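Beta-L-arabinobiosidase (Bacteroides thetaiotaomicron, PDB 5MQR) is a glycoside hydrolase of plant pectin breakdown that probably acts on beta-L-arabinofuranosides and may be related to sialidases. Local coordinates at residues A[236-239]-A[240-243]; A[757-760]-A[761-764]; A[768-771]-A[772-776]. All blocks are in the same frame, centred on the assembly; numbering follows the deposited sequence.

Contact 1 of 3, residues A[236-239]-A[240-243]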
loop_
_atom_site.group_PDB
_atom_site.type_symbol
_atom_site.label_atom_id
_atom_site.label_comp_id
_atom_site.label_asym_id
_atom_site.label_seq_id
_atom_site.Cartn_x
_atom_site.Cartn_y
_atom_site.Cartn_z
ATOM N N LEU A 236 -25.975 26.419 20.335
ATOM C CA LEU A 236 -27.380 26.107 20.620
ATOM C C LEU A 236 -28.192 25.823 19.359
ATOM O O LEU A 236 -29.098 25.022 19.394
ATOM C CB LEU A 236 -28.055 27.244 21.398
ATOM C CG LEU A 236 -27.590 27.483 22.840
ATOM C CD1 LEU A 236 -28.202 28.767 23.414
ATOM C CD2 LEU A 236 -27.936 26.284 23.714
ATOM N N ASP A 237 -27.851 26.465 18.247
ATOM C CA ASP A 237 -28.550 26.242 16.976
ATOM C C ASP A 237 -27.977 25.095 16.170
ATOM O O ASP A 237 -28.420 24.860 15.056
ATOM C CB ASP A 237 -28.555 27.529 16.128
ATOM C CG ASP A 237 -29.312 28.702 16.798
ATOM O OD1 ASP A 237 -30.122 28.500 17.742
ATOM O OD2 ASP A 237 -29.075 29.854 16.366
ATOM N N ASN A 238 -27.003 24.367 16.708
ATOM C CA ASN A 238 -26.405 23.280 15.983
ATOM C C ASN A 238 -26.848 21.934 16.593
ATOM O O ASN A 238 -26.384 21.548 17.665
ATOM C CB ASN A 238 -24.891 23.413 16.020
ATOM C CG ASN A 238 -24.203 22.467 15.071
ATOM O OD1 ASN A 238 -24.598 21.320 14.924
ATOM N ND2 ASN A 238 -23.173 22.953 14.404
ATOM N N PRO A 239 -27.725 21.201 15.898
ATOM C CA PRO A 239 -28.229 19.942 16.465
ATOM C C PRO A 239 -27.166 18.903 16.747
ATOM O O PRO A 239 -27.336 18.142 17.685
ATOM C CB PRO A 239 -29.196 19.429 15.392
ATOM C CG PRO A 239 -28.700 20.047 14.122
ATOM C CD PRO A 239 -28.222 21.416 14.523
ATOM N N LEU A 240 -26.073 18.900 15.987
ATOM C CA LEU A 240 -24.955 18.004 16.263
ATOM C C LEU A 240 -24.325 18.233 17.652
ATOM O O LEU A 240 -23.803 17.298 18.259
ATOM C CB LEU A 240 -23.875 18.100 15.186
ATOM C CG LEU A 240 -24.317 17.781 13.761
ATOM C CD1 LEU A 240 -23.096 17.823 12.870
ATOM C CD2 LEU A 240 -25.008 16.425 13.673
ATOM N N TYR A 241 -24.365 19.471 18.127
ATOM C CA TYR A 241 -23.910 19.801 19.470
ATOM C C TYR A 241 -24.974 19.473 20.524
ATOM O O TYR A 241 -24.628 19.005 21.608
ATOM C CB TYR A 241 -23.416 21.267 19.540
ATOM C CG TYR A 241 -22.021 21.377 18.964
ATOM C CD1 TYR A 241 -21.796 21.308 17.584
ATOM C CD2 TYR A 241 -20.916 21.451 19.801
ATOM C CE1 TYR A 241 -20.504 21.369 17.062
ATOM C CE2 TYR A 241 -19.632 21.511 19.300
ATOM C CZ TYR A 241 -19.424 21.470 17.934
ATOM O OH TYR A 241 -18.121 21.508 17.470
HETATM N N MSE A 242 -26.258 19.657 20.211
HETATM C CA MSE A 242 -27.330 19.293 21.169
HETATM C C MSE A 242 -27.372 17.786 21.408
HETATM O O MSE A 242 -27.602 17.343 22.543
HETATM C CB MSE A 242 -28.685 19.827 20.745
HETATM C CG MSE A 242 -28.719 21.341 20.586
HETATM SE SE MSE A 242 -28.249 22.233 22.257
HETATM C CE MSE A 242 -26.333 22.533 21.930
HETATM N N MSE A 243 -27.062 16.991 20.381
HETATM C CA MSE A 243 -26.939 15.537 20.524
HETATM C C MSE A 243 -25.897 15.111 21.524
HETATM O O MSE A 243 -25.959 13.994 22.046
HETATM C CB MSE A 243 -26.569 14.871 19.205
HETATM C CG MSE A 243 -27.678 14.956 18.158
HETATM SE SE MSE A 243 -29.319 14.015 18.707
HETATM C CE MSE A 243 -28.617 12.219 18.288
#
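Asn-238 swings its CG opposite its own backbone N (chi1 -169°), whereas Tyr-241 holds its CG beside its N and opposite its carbonyl carbon (chi1 -79°); together these settings bring the amide up against the rim of the phenol ring. The touch is made by Asn-238 CG, 3.7 Å from Tyr-241 CD1 and near the ring plane, so the amide comes in at the edge. Its own plane is turned steeply, 69° from that of the ring. The same amide reaches back to the chain through OD1, which accepts a weak bond from Leu-240 N at 3.0 Å and also sits 3.3 Å from Leu-240 CB. This is an N-cap: Asn-238 stands right before the short helix 239-242, with Pro-239 in its first turn, where the proline's missing N-H costs nothing. The backbone carbonyl of the cap is just as busy. Asn-238 O takes Tyr-241 N at 2.9 Å, from above the carbonyl plane, and Met-242 N at 3.2 Å, within that plane. One residue on, Met-243 N repeats the i to i+4 pattern on Pro-239 O at 2.9 Å. On another side of the turn the selenomethionine Met-242 is bent at its second and third torsions and curls back toward the end of the preceding helix, placing SE 4.3 Å from Leu-236 CD2. Helix 226-236 also supplies Ile-235, which packs against both Met-242 and Tyr-241. The turn belongs to the N-terminal propeller family region; Tyr-241 OH bonds to Asn-379 ND2 and its ring meets Tyr-156 edge-to-face, while a bound calcium ion lies about 6 Å from the tyrosine side chain.

Contact 2 of 3, residues A[757-760]-A[761-764]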
loop_
_atom_site.group_PDB
_atom_site.type_symbol
_atom_site.label_atom_id
_atom_site.label_comp_id
_atom_site.label_asym_id
_atom_site.label_seq_id
_atom_site.Cartn_x
_atom_site.Cartn_y
_atom_site.Cartn_z
ATOM N N ALA A 757 15.245 -6.271 -30.836
ATOM C CA ALA A 757 14.920 -7.033 -29.634
ATOM C C ALA A 757 16.042 -7.035 -28.584
ATOM O O ALA A 757 15.756 -6.945 -27.403
ATOM C CB ALA A 757 14.500 -8.463 -29.983
ATOM N N VAL A 758 17.299 -7.130 -29.006
ATOM C CA VAL A 758 18.424 -7.052 -28.076
ATOM C C VAL A 758 18.531 -5.663 -27.421
ATOM O O VAL A 758 18.774 -5.582 -26.209
ATOM C CB VAL A 758 19.758 -7.481 -28.733
ATOM C CG1 VAL A 758 20.963 -7.074 -27.882
ATOM C CG2 VAL A 758 19.753 -8.977 -28.936
ATOM N N LEU A 759 18.356 -4.589 -28.184
ATOM C CA LEU A 759 18.274 -3.274 -27.579
ATOM C C LEU A 759 17.049 -3.175 -26.611
ATOM O O LEU A 759 17.184 -2.629 -25.504
ATOM C CB LEU A 759 18.252 -2.179 -28.639
ATOM C CG LEU A 759 18.203 -0.738 -28.112
ATOM C CD1 LEU A 759 19.433 -0.438 -27.266
ATOM C CD2 LEU A 759 18.067 0.254 -29.256
ATOM N N ALA A 760 15.897 -3.743 -26.992
ATOM C CA ALA A 760 14.714 -3.760 -26.101
ATOM C C ALA A 760 15.014 -4.455 -24.759
ATOM O O ALA A 760 14.516 -4.038 -23.710
ATOM C CB ALA A 760 13.540 -4.443 -26.780
ATOM N N ARG A 761 15.827 -5.517 -24.805
ATOM C CA ARG A 761 16.236 -6.197 -23.597
ATOM C C ARG A 761 17.054 -5.271 -22.738
ATOM O O ARG A 761 16.785 -5.162 -21.550
ATOM C CB ARG A 761 17.040 -7.461 -23.865
ATOM C CG ARG A 761 17.114 -8.345 -22.633
ATOM C CD ARG A 761 18.356 -9.186 -22.597
ATOM N NE ARG A 761 18.453 -9.862 -21.312
ATOM C CZ ARG A 761 19.389 -10.742 -20.985
ATOM N NH1 ARG A 761 20.332 -11.081 -21.840
ATOM N NH2 ARG A 761 19.369 -11.293 -19.780
ATOM N N TYR A 762 18.049 -4.627 -23.339
ATOM C CA TYR A 762 18.874 -3.646 -22.643
ATOM C C TYR A 762 18.062 -2.521 -21.982
ATOM O O TYR A 762 18.347 -2.144 -20.854
ATOM C CB TYR A 762 19.976 -3.073 -23.562
ATOM C CG TYR A 762 20.693 -1.905 -22.947
ATOM C CD1 TYR A 762 21.591 -2.097 -21.900
ATOM C CD2 TYR A 762 20.436 -0.587 -23.376
ATOM C CE1 TYR A 762 22.229 -1.006 -21.287
ATOM C CE2 TYR A 762 21.071 0.498 -22.789
ATOM C CZ TYR A 762 21.968 0.278 -21.744
ATOM O OH TYR A 762 22.605 1.328 -21.169
HETATM N N MSE A 763 17.046 -2.023 -22.658
HETATM C CA MSE A 763 16.162 -0.995 -22.097
HETATM C C MSE A 763 15.380 -1.429 -20.869
HETATM O O MSE A 763 14.912 -0.586 -20.113
HETATM C CB MSE A 763 15.173 -0.498 -23.151
HETATM C CG MSE A 763 15.846 0.445 -24.155
HETATM SE SE MSE A 763 14.637 0.769 -25.715
HETATM C CE MSE A 763 14.261 2.629 -25.284
ATOM N N VAL A 764 15.175 -2.727 -20.693
ATOM C CA VAL A 764 14.643 -3.264 -19.452
ATOM C C VAL A 764 15.754 -3.508 -18.434
ATOM O O VAL A 764 15.670 -3.000 -17.319
ATOM C CB VAL A 764 13.824 -4.544 -19.670
ATOM C CG1 VAL A 764 13.488 -5.241 -18.356
ATOM C CG2 VAL A 764 12.551 -4.202 -20.417
#
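From Ala-757 to Val-764 the backbone makes regular alpha-helical turns: Arg-761 N donates to Ala-757 O at 3.0 Å, Tyr-762 N to Val-758 O at 3.1 Å and Met-763 N to Leu-759 O at 2.9 Å. The ladder slackens at its end, where the bonds of Val-764 N within this turn, to Ala-760 O (3.4 Å) and to Arg-761 O (3.0 Å), are weak. Among the side chains, Leu-759 and Tyr-762 are the pair that meet. Three residues apart, they share a side of the helix, and with each CG opposite its backbone N (chi1 -178° and 171°) Leu-759 CD1 approaches Tyr-762 CD2 to 4.0 Å, the branch and the ring set at a slant. Met-763 leans back along the helix, its CG 3.6 Å from Leu-759 O. Arg-761 rests its CB 3.5 Å from Val-758 O and then runs out extended from CG to NE, leaving this turn altogether: NH1 forms a salt bridge with Asp-729 and NE another with Asp-765, two carboxylates that would be expected to balance the charge of this buried guanidinium. Helix 754-765 lies in the MGH1-like glycoside hydrolase domain, packed among other helices. Leu-759 is received by Ala-832, Ile-835 and Met-836 of helix 820-839, while the two alanines lie on Tyr-717 of helix 712-719 and Val-758 reaches Leu-778 of helix 768-788. At the C-terminal end, Met-763 O accepts from His-1062 NE2, tying helix 754-765 to the turn between strands 1053-1061 and 1064-1071.

Contact 3 of 3, residues A[768-771]-A[772-776]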
loop_
_atom_site.group_PDB
_atom_site.type_symbol
_atom_site.label_atom_id
_atom_site.label_comp_id
_atom_site.label_asym_id
_atom_site.label_seq_id
_atom_site.Cartn_x
_atom_site.Cartn_y
_atom_site.Cartn_z
ATOM N N LYS A 768 24.822 -3.133 -19.686
ATOM C CA LYS A 768 25.610 -2.544 -20.773
ATOM C C LYS A 768 26.577 -3.559 -21.366
ATOM O O LYS A 768 26.654 -3.692 -22.569
ATOM C CB LYS A 768 26.368 -1.298 -20.276
ATOM C CG LYS A 768 26.352 -0.076 -21.195
ATOM C CD LYS A 768 26.190 1.224 -20.379
ATOM C CE LYS A 768 26.017 2.447 -21.275
ATOM N NZ LYS A 768 27.222 2.665 -22.140
ATOM N N ASP A 769 27.281 -4.311 -20.529
ATOM C CA ASP A 769 28.307 -5.239 -21.035
ATOM C C ASP A 769 27.757 -6.382 -21.895
ATOM O O ASP A 769 28.428 -6.785 -22.840
ATOM C CB ASP A 769 29.149 -5.830 -19.902
ATOM C CG ASP A 769 29.947 -4.777 -19.149
ATOM O OD1 ASP A 769 30.395 -3.764 -19.743
ATOM O OD2 ASP A 769 30.114 -4.977 -17.937
ATOM N N PHE A 770 26.581 -6.912 -21.554
ATOM C CA PHE A 770 25.950 -7.922 -22.392
ATOM C C PHE A 770 25.632 -7.364 -23.805
ATOM O O PHE A 770 25.979 -7.996 -24.818
ATOM C CB PHE A 770 24.671 -8.484 -21.741
ATOM C CG PHE A 770 23.977 -9.501 -22.597
ATOM C CD1 PHE A 770 23.082 -9.102 -23.598
ATOM C CD2 PHE A 770 24.271 -10.855 -22.457
ATOM C CE1 PHE A 770 22.480 -10.044 -24.424
ATOM C CE2 PHE A 770 23.656 -11.794 -23.266
ATOM C CZ PHE A 770 22.763 -11.385 -24.252
HETATM N N MSE A 771 24.966 -6.201 -23.842
HETATM C CA MSE A 771 24.583 -5.515 -25.074
HETATM C C MSE A 771 25.818 -5.156 -25.877
HETATM O O MSE A 771 25.875 -5.486 -27.041
HETATM C CB MSE A 771 23.709 -4.301 -24.753
HETATM C CG MSE A 771 23.197 -3.481 -25.947
HETATM SE SE MSE A 771 24.586 -2.162 -26.447
HETATM C CE MSE A 771 24.465 -0.992 -24.856
ATOM N N LEU A 772 26.817 -4.509 -25.279
ATOM C CA LEU A 772 28.037 -4.095 -26.010
ATOM C C LEU A 772 28.753 -5.293 -26.635
ATOM O O LEU A 772 29.199 -5.230 -27.800
ATOM C CB LEU A 772 29.005 -3.315 -25.112
ATOM C CG LEU A 772 28.541 -1.931 -24.592
ATOM C CD1 LEU A 772 29.497 -1.340 -23.554
ATOM C CD2 LEU A 772 28.371 -0.946 -25.735
ATOM N N ASP A 773 28.816 -6.393 -25.880
ATOM C CA ASP A 773 29.437 -7.639 -26.355
ATOM C C ASP A 773 28.684 -8.340 -27.511
ATOM O O ASP A 773 29.286 -9.114 -28.232
ATOM C CB ASP A 773 29.643 -8.602 -25.169
ATOM C CG ASP A 773 30.235 -9.938 -25.585
ATOM O OD1 ASP A 773 31.463 -10.026 -25.823
ATOM O OD2 ASP A 773 29.439 -10.897 -25.695
HETATM N N MSE A 774 27.386 -8.072 -27.666
HETATM C CA MSE A 774 26.548 -8.647 -28.747
HETATM C C MSE A 774 26.520 -7.835 -30.037
HETATM O O MSE A 774 25.984 -8.289 -31.046
HETATM C CB MSE A 774 25.093 -8.815 -28.251
HETATM C CG MSE A 774 24.856 -10.170 -27.585
HETATM SE SE MSE A 774 25.113 -11.678 -28.818
HETATM C CE MSE A 774 23.688 -11.245 -30.122
ATOM N N THR A 775 27.100 -6.633 -30.002
ATOM C CA THR A 775 27.046 -5.660 -31.108
ATOM C C THR A 775 27.605 -6.224 -32.439
ATOM O O THR A 775 26.923 -6.153 -33.460
ATOM C CB THR A 775 27.697 -4.316 -30.638
ATOM O OG1 THR A 775 26.721 -3.578 -29.875
ATOM C CG2 THR A 775 28.188 -3.478 -31.729
ATOM N N LYS A 776 28.807 -6.795 -32.422
ATOM C CA LYS A 776 29.393 -7.366 -33.637
ATOM C C LYS A 776 28.545 -8.479 -34.233
ATOM O O LYS A 776 28.344 -8.505 -35.439
ATOM C CB LYS A 776 30.808 -7.892 -33.386
ATOM C CG LYS A 776 31.811 -6.783 -33.137
ATOM C CD LYS A 776 33.246 -7.314 -33.111
ATOM C CE LYS A 776 34.170 -6.406 -32.305
ATOM N NZ LYS A 776 35.546 -6.422 -32.890
HETATM O O HOH W 1 26.953 -10.687 -24.880
#
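Phe-770 O accepts twice: a weak bond from Met-774 N at 3.2 Å and one from a water at 2.9 Å. The same water donates to Asp-773 OD2 at 2.6 Å, bridging a helix carbonyl to the carboxylate three residues on. It also sits 3.6 Å above one face of the Phe-770 ring, displaced toward the rim. Asp-773 OD2 has a stronger partner in Arg-737 NH1, a salt bridge to helix 726-737 that would be expected to keep the carboxylate charged. Met-774 N is shared as well: its better bond goes to Met-771 O, 3.1 Å away, although the donor stands well above that carbonyl plane, 62° out of it. The helix therefore tightens locally here, after a regular opening turn in which Leu-772 N meets Lys-768 O at 2.8 Å, almost straight at 173°. The side chains sort onto different flanks. Phe-770, with CG opposite the backbone N (chi1 178°), is carried along the helix and lies alongside Met-774, both pointing the same way, CE1 of the ring 4.0 Å from CG of the selenomethionine. Met-771 folds at its second and third torsions, so its CE reaches across to Leu-772 CD2 at 4.0 Å. Beyond Met-774, Ile-732 and Tyr-736 of helix 726-737 touch the selenomethionine, and Met-771 and Thr-775 press on Met-836 of helix 820-839. With apolar groups on one flank and charges on another, this is an amphipathic helix, consistent with the alpha/alpha toroid of helical hairpins expected for a six-hairpin glycosidase and with the MGH1-like domain.

Contact 1 stands apart, its centre 66 Å from that of contact 2 and 75 Å from that of contact 3, across the middle of the chain and in the propeller region. There a side-chain cap starts a very short helix. Contacts 2 and 3 occupy successive helices of the glycoside hydrolase domain, with centres 11 Å apart, and they touch: Arg-761 makes a cation-pi contact with Phe-770, and Tyr-762 CB lies 4.0 Å from Met-771 CG. Contact 2 is the buried one, mainly apolar with a paired arginine; contact 3 is partly buried, with three residues exposed, and a water and the carboxylate of Asp-773 join the bonding; contact 1 is partly buried.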